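Local structure of BfpC (Escherichia coli, 3VHJ) at residues A[148-151]-A[152-155]; A[137-140]-A[141-144]; A[70-73]-A[74-78]. The protein is probably an inner-membrane component essential for building the type IV pilus of Escherichia coli, this chain being its N-terminal cytoplasmic domain. The protein carries 1 engineered substitution. One frame throughout, in Å; residues are numbered along the deposited sequence.

Contact 1: A[148-151]-A[152-155]; sequences RSIS and ELSL
The Glu152 carboxylate has the aliphatic chain of Arg148 under one face and Ser149 at its edge. Arg148 CG and CD make up the face contact, with CG 3.1 Å from Glu152 OE1; Ser149 CB and OG stand out beyond OE1, displaced to the other side of the plane. At the edge, OE1 takes the amide hydrogen of Ser149 through its anti lone pair (Ser149 N to Glu152 OE1 2.6 Å), a short and nearly straight bond. The Arg148 chain, bent at chi2 and chi3, carries its guanidinium past the acid and turns it 79° from the carboxylate plane. Arg148 NE stays 4.8 Å from Glu152 OE1, so any attraction between the charges is probably long-range, with no salt bridge formed.

The Glu152 side chain thus bonds back to the amide three residues earlier, at the start of the 3-10 turn. In the backbone of that turn Glu152 N bonds to Ser149 O (2.8 Å) and Leu153 N to Ile150 O (2.9 Å), each donor standing above its carbonyl plane. On the inner side Ile150 CD1 meets Leu153 CD1 at 3.9 Å. Both side chains rest on Phe89 of strand 85-90, while Arg148 also touches Arg135 of strand 135-137.

Contact 2: A[137-140]-A[141-144]; sequences YSPS and DVGV
Ser138 and Val144 close the tight end of this loop. The Ser138 hydroxyl donates a hydrogen bond to Val144 O, with OG 2.6 Å from that oxygen and tilted 26° from its carbonyl plane. A chi1 of 72° sets OG between the backbone N and carbonyl carbon of Ser138, aimed across at the returning chain; Ser138 OG also lies 3.6 Å from Val142 CB. Replacing Ser138 by an alanine would probably leave Val144 O without this hydroxyl donor and weaken the contact that the hydroxyl makes with Val142. Val142 fills the middle. Its CG1 packs against Ser138 CB at 3.7 Å, and its CG2 lies 3.6 Å from Pro139 CD, the valine and the proline ring running side by side and pointing the same way.

Pro139 O is the hub of the backbone. The bond from Val142 N to Pro139 O (2.8 Å) closes a type I beta turn with Ser140 and Asp141 at its corners. A second bond, from Gly143 N to Pro139 O (3.2 Å), arrives nearly along the C=O axis. Gly143 has positive phi (68°) as the chain swings back. The loop leaves strand 135-137, and its packed side meets Leu88 of strand 85-90 and, through Ser138, Val142 and Val144, Phe123 and Phe124 of helix 116-127.

The corner of the turn is looser and faces solvent. The Ser140 and Asp141 side chains start away from the facing segment and are exposed, and Asp141 OD2 comes no nearer to the Pro139 ring than 4.0 Å, at CB. That carboxylate forms a salt bridge with Lys116, and Ser140 OG has a weak hydrogen bond to Ser147 OG.

Contact 3: A[70-73]-A[74-78]; sequences GQVT and LLSAI
Ser76 turns back onto Thr73, and the hydrogen bonds of the contact converge on one carbonyl oxygen. The strong bond is from a side chain: Ser76 OG donates to Thr73 O at 2.8 Å, tilted 23° from the carbonyl plane. A chi1 of 72° swings this hydroxyl between the backbone N and carbonyl carbon of Ser76, where it faces the preceding strand. Two backbone amides add to the grip, both weakly: Ser76 N lies 3.3 Å from Thr73 O, and Ala77 N 3.4 Å from the same oxygen.

Van der Waals contact is close on the threonine side, where Thr73 OG1 presses on Ser76 CB at 3.0 Å. The apolar contact is looser, Val72 CG1 meeting Ala77 CB at 4.3 Å, and Tyr16 of strand 14-17 touches both residues. Leu74 and Leu75 turn to other partners, packing on strand 96-101.

Here a short, weakly bonded strand around 72-73 leads into a weakly bonded helical turn around 74-77, in the interior of the domain. Ser76 OG is also hydrogen-bonded to Lys159 N, so the hydroxyl ties this helical turn to the C-terminal segment. The chemistry implies that, within the turn, the serine hydroxyl does more for the Thr73 carbonyl than the amides: it gives the shortest bond, while they bond only weakly.

How the contacts relate
Along the chain contact 3 comes first, then contact 2, then contact 1. In space contact 1 lies between the others: its centre is about 15 Å from that of contact 2 and 14 Å from that of contact 3, whereas contacts 2 and 3 are about 24 Å apart and do not touch. Contacts 1 and 2 meet through Tyr137, and Leu155 of contact 1 lies against Ala77 and Ile78. Contacts 1 and 2 belong to the long loop that starts at strand 135-137, beside strand 85-90. This loop passes beside helix 74-77 on its way to strand 162-163, in the sheet with strands 46-52 and 55-60, and so spans from one sheet to another within the cytoplasmic domain.

Contact 1: A[148-151]-A[152-155]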
loop_
_atom_site.group_PDB
_atom_site.type_symbol
_atom_site.label_atom_id
_atom_site.label_comp_id
_atom_site.label_asym_id
_atom_site.label_seq_id
_atom_site.Cartn_x
_atom_site.Cartn_y
_atom_site.Cartn_z
ATOM N N ARG A 148 10.455 -8.725 10.374
ATOM C CA ARG A 148 11.008 -7.383 10.271
ATOM C C ARG A 148 9.886 -6.367 10.453
ATOM O O ARG A 148 8.734 -6.647 10.125
ATOM C CB ARG A 148 11.672 -7.192 8.903
ATOM C CG ARG A 148 13.073 -6.593 8.970
ATOM C CD ARG A 148 14.034 -7.524 9.705
ATOM N NE ARG A 148 14.460 -8.652 8.881
ATOM C CZ ARG A 148 14.928 -9.800 9.365
ATOM N NH1 ARG A 148 15.026 -9.983 10.675
ATOM N NH2 ARG A 148 15.315 -10.761 8.539
ATOM N N SER A 149 10.225 -5.199 10.989
ATOM C CA SER A 149 9.249 -4.135 11.204
ATOM C C SER A 149 9.238 -3.221 9.984
ATOM O O SER A 149 10.230 -3.143 9.261
ATOM C CB SER A 149 9.623 -3.307 12.437
ATOM O OG SER A 149 9.690 -4.111 13.602
ATOM N N ILE A 150 8.121 -2.535 9.756
ATOM C CA ILE A 150 8.022 -1.610 8.630
ATOM C C ILE A 150 9.155 -0.597 8.756
ATOM O O ILE A 150 9.776 -0.226 7.765
ATOM C CB ILE A 150 6.692 -0.811 8.635
ATOM C CG1 ILE A 150 5.546 -1.659 8.087
ATOM C CG2 ILE A 150 6.846 0.454 7.784
ATOM C CD1 ILE A 150 5.558 -1.826 6.579
ATOM N N SER A 151 9.408 -0.160 9.987
ATOM C CA SER A 151 10.450 0.823 10.272
ATOM C C SER A 151 11.833 0.345 9.848
ATOM O O SER A 151 12.762 1.142 9.746
ATOM C CB SER A 151 10.468 1.163 11.770
ATOM O OG SER A 151 10.847 0.043 12.553
ATOM N N GLU A 152 11.969 -0.953 9.608
ATOM C CA GLU A 152 13.252 -1.512 9.196
ATOM C C GLU A 152 13.416 -1.553 7.680
ATOM O O GLU A 152 14.465 -1.959 7.181
ATOM C CB GLU A 152 13.429 -2.922 9.765
ATOM C CG GLU A 152 13.560 -2.963 11.277
ATOM C CD GLU A 152 13.721 -4.371 11.817
ATOM O OE1 GLU A 152 12.759 -5.161 11.742
ATOM O OE2 GLU A 152 14.816 -4.687 12.315
ATOM N N LEU A 153 12.381 -1.141 6.951
ATOM C CA LEU A 153 12.435 -1.130 5.488
ATOM C C LEU A 153 13.013 0.196 4.997
ATOM O O LEU A 153 12.885 1.220 5.668
ATOM C CB LEU A 153 11.030 -1.322 4.899
ATOM C CG LEU A 153 10.236 -2.566 5.307
ATOM C CD1 LEU A 153 8.867 -2.541 4.626
ATOM C CD2 LEU A 153 10.995 -3.824 4.923
ATOM N N SER A 154 13.640 0.180 3.826
ATOM C CA SER A 154 14.226 1.397 3.269
ATOM C C SER A 154 13.152 2.299 2.663
ATOM O O SER A 154 12.337 1.856 1.851
ATOM C CB SER A 154 15.265 1.050 2.197
ATOM O OG SER A 154 16.337 0.299 2.744
ATOM N N LEU A 155 13.167 3.569 3.055
ATOM C CA LEU A 155 12.189 4.531 2.560
ATOM C C LEU A 155 12.798 5.612 1.678
ATOM O O LEU A 155 14.019 5.760 1.581
ATOM C CB LEU A 155 11.479 5.211 3.732
ATOM C CG LEU A 155 10.910 4.328 4.842
ATOM C CD1 LEU A 155 10.165 5.207 5.834
ATOM C CD2 LEU A 155 9.975 3.281 4.259
#

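Contact 2: A[137-140]-A[141-144]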
loop_
_atom_site.group_PDB
_atom_site.type_symbol
_atom_site.label_atom_id
_atom_site.label_comp_id
_atom_site.label_asym_id
_atom_site.label_seq_id
_atom_site.Cartn_x
_atom_site.Cartn_y
_atom_site.Cartn_z
ATOM N N TYR A 137 7.826 -10.869 4.703
ATOM C CA TYR A 137 7.978 -10.504 6.107
ATOM C C TYR A 137 6.704 -10.732 6.909
ATOM O O TYR A 137 5.594 -10.562 6.399
ATOM C CB TYR A 137 8.353 -9.027 6.225
ATOM C CG TYR A 137 9.526 -8.621 5.384
ATOM C CD1 TYR A 137 10.827 -8.933 5.777
ATOM C CD2 TYR A 137 9.341 -7.935 4.182
ATOM C CE1 TYR A 137 11.916 -8.571 4.994
ATOM C CE2 TYR A 137 10.426 -7.568 3.390
ATOM C CZ TYR A 137 11.710 -7.891 3.805
ATOM O OH TYR A 137 12.791 -7.543 3.034
ATOM N N SER A 138 6.871 -11.109 8.173
ATOM C CA SER A 138 5.743 -11.322 9.074
ATOM C C SER A 138 6.299 -11.482 10.486
ATOM O O SER A 138 7.472 -11.795 10.660
ATOM C CB SER A 138 4.951 -12.578 8.685
ATOM O OG SER A 138 5.671 -13.762 8.988
ATOM N N PRO A 139 5.466 -11.250 11.509
ATOM C CA PRO A 139 5.916 -11.384 12.899
ATOM C C PRO A 139 6.401 -12.806 13.206
ATOM O O PRO A 139 6.003 -13.765 12.546
ATOM C CB PRO A 139 4.670 -11.005 13.699
ATOM C CG PRO A 139 4.002 -9.996 12.800
ATOM C CD PRO A 139 4.112 -10.674 11.452
ATOM N N SER A 140 7.258 -12.936 14.212
ATOM C CA SER A 140 7.797 -14.238 14.586
ATOM C C SER A 140 6.709 -15.268 14.876
ATOM O O SER A 140 6.838 -16.436 14.502
ATOM C CB SER A 140 8.706 -14.095 15.806
ATOM O OG SER A 140 9.784 -13.221 15.526
ATOM N N ASP A 141 5.637 -14.842 15.535
ATOM C CA ASP A 141 4.551 -15.759 15.859
ATOM C C ASP A 141 3.742 -16.156 14.628
ATOM O O ASP A 141 2.802 -16.946 14.728
ATOM C CB ASP A 141 3.629 -15.148 16.921
ATOM C CG ASP A 141 2.888 -13.925 16.423
ATOM O OD1 ASP A 141 2.069 -14.062 15.493
ATOM O OD2 ASP A 141 3.123 -12.825 16.966
ATOM N N VAL A 142 4.107 -15.604 13.470
ATOM C CA VAL A 142 3.424 -15.927 12.220
ATOM C C VAL A 142 4.287 -16.917 11.443
ATOM O O VAL A 142 3.774 -17.828 10.797
ATOM C CB VAL A 142 3.176 -14.667 11.365
ATOM C CG1 VAL A 142 2.499 -15.046 10.057
ATOM C CG2 VAL A 142 2.302 -13.694 12.134
ATOM N N GLY A 143 5.601 -16.719 11.507
ATOM C CA GLY A 143 6.533 -17.624 10.858
ATOM C C GLY A 143 6.629 -17.718 9.345
ATOM O O GLY A 143 7.115 -18.725 8.825
ATOM N N VAL A 144 6.176 -16.698 8.625
ATOM C CA VAL A 144 6.278 -16.730 7.169
ATOM C C VAL A 144 7.303 -15.680 6.753
ATOM O O VAL A 144 7.102 -14.482 6.959
ATOM C CB VAL A 144 4.924 -16.427 6.496
ATOM C CG1 VAL A 144 5.065 -16.532 4.982
ATOM C CG2 VAL A 144 3.867 -17.401 6.997
#

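Contact 3: A[70-73]-A[74-78]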
loop_
_atom_site.group_PDB
_atom_site.type_symbol
_atom_site.label_atom_id
_atom_site.label_comp_id
_atom_site.label_asym_id
_atom_site.label_seq_id
_atom_site.Cartn_x
_atom_site.Cartn_y
_atom_site.Cartn_z
ATOM N N GLY A 70 -2.803 15.744 1.188
ATOM C CA GLY A 70 -1.579 15.990 1.928
ATOM C C GLY A 70 -0.945 14.811 2.644
ATOM O O GLY A 70 0.200 14.905 3.080
ATOM N N GLN A 71 -1.665 13.704 2.786
ATOM C CA GLN A 71 -1.084 12.549 3.467
ATOM C C GLN A 71 -0.150 11.812 2.527
ATOM O O GLN A 71 -0.460 11.625 1.350
ATOM C CB GLN A 71 -2.170 11.575 3.938
ATOM C CG GLN A 71 -3.119 12.146 4.964
ATOM C CD GLN A 71 -4.311 11.244 5.198
ATOM O OE1 GLN A 71 -4.655 10.423 4.349
ATOM N NE2 GLN A 71 -4.964 11.407 6.342
ATOM N N VAL A 72 1.004 11.408 3.046
ATOM C CA VAL A 72 1.966 10.652 2.256
ATOM C C VAL A 72 1.493 9.205 2.242
ATOM O O VAL A 72 1.197 8.642 3.298
ATOM C CB VAL A 72 3.374 10.682 2.891
ATOM C CG1 VAL A 72 4.344 9.859 2.048
ATOM C CG2 VAL A 72 3.853 12.125 3.029
ATOM N N THR A 73 1.408 8.605 1.059
ATOM C CA THR A 73 0.980 7.216 0.971
ATOM C C THR A 73 2.180 6.345 1.336
ATOM O O THR A 73 3.302 6.561 0.857
ATOM C CB THR A 73 0.478 6.857 -0.442
ATOM O OG1 THR A 73 1.576 6.844 -1.360
ATOM C CG2 THR A 73 -0.559 7.883 -0.908
ATOM N N LEU A 74 1.939 5.373 2.206
ATOM C CA LEU A 74 2.992 4.486 2.667
ATOM C C LEU A 74 3.716 3.767 1.536
ATOM O O LEU A 74 4.942 3.808 1.456
ATOM C CB LEU A 74 2.423 3.448 3.639
ATOM C CG LEU A 74 3.443 2.405 4.107
ATOM C CD1 LEU A 74 4.566 3.104 4.864
ATOM C CD2 LEU A 74 2.764 1.364 4.979
ATOM N N LEU A 75 2.961 3.117 0.658
ATOM C CA LEU A 75 3.583 2.373 -0.425
ATOM C C LEU A 75 4.487 3.202 -1.324
ATOM O O LEU A 75 5.472 2.685 -1.849
ATOM C CB LEU A 75 2.520 1.640 -1.249
ATOM C CG LEU A 75 2.163 0.233 -0.737
ATOM C CD1 LEU A 75 3.353 -0.709 -0.965
ATOM C CD2 LEU A 75 1.808 0.281 0.752
ATOM N N SER A 76 4.176 4.481 -1.503
ATOM C CA SER A 76 5.019 5.328 -2.348
ATOM C C SER A 76 6.334 5.635 -1.639
ATOM O O SER A 76 7.355 5.884 -2.284
ATOM C CB SER A 76 4.319 6.648 -2.675
ATOM O OG SER A 76 4.261 7.504 -1.542
ATOM N N ALA A 77 6.296 5.608 -0.310
ATOM C CA ALA A 77 7.462 5.907 0.512
ATOM C C ALA A 77 8.412 4.733 0.710
ATOM O O ALA A 77 9.540 4.925 1.161
ATOM C CB ALA A 77 7.015 6.443 1.877
ATOM N N ILE A 78 7.961 3.522 0.388
ATOM C CA ILE A 78 8.808 2.345 0.537
ATOM C C ILE A 78 9.652 2.207 -0.717
ATOM O O ILE A 78 9.130 2.075 -1.826
ATOM C CB ILE A 78 7.973 1.063 0.751
ATOM C CG1 ILE A 78 7.191 1.177 2.064
ATOM C CG2 ILE A 78 8.894 -0.163 0.801
ATOM C CD1 ILE A 78 6.344 -0.047 2.396
#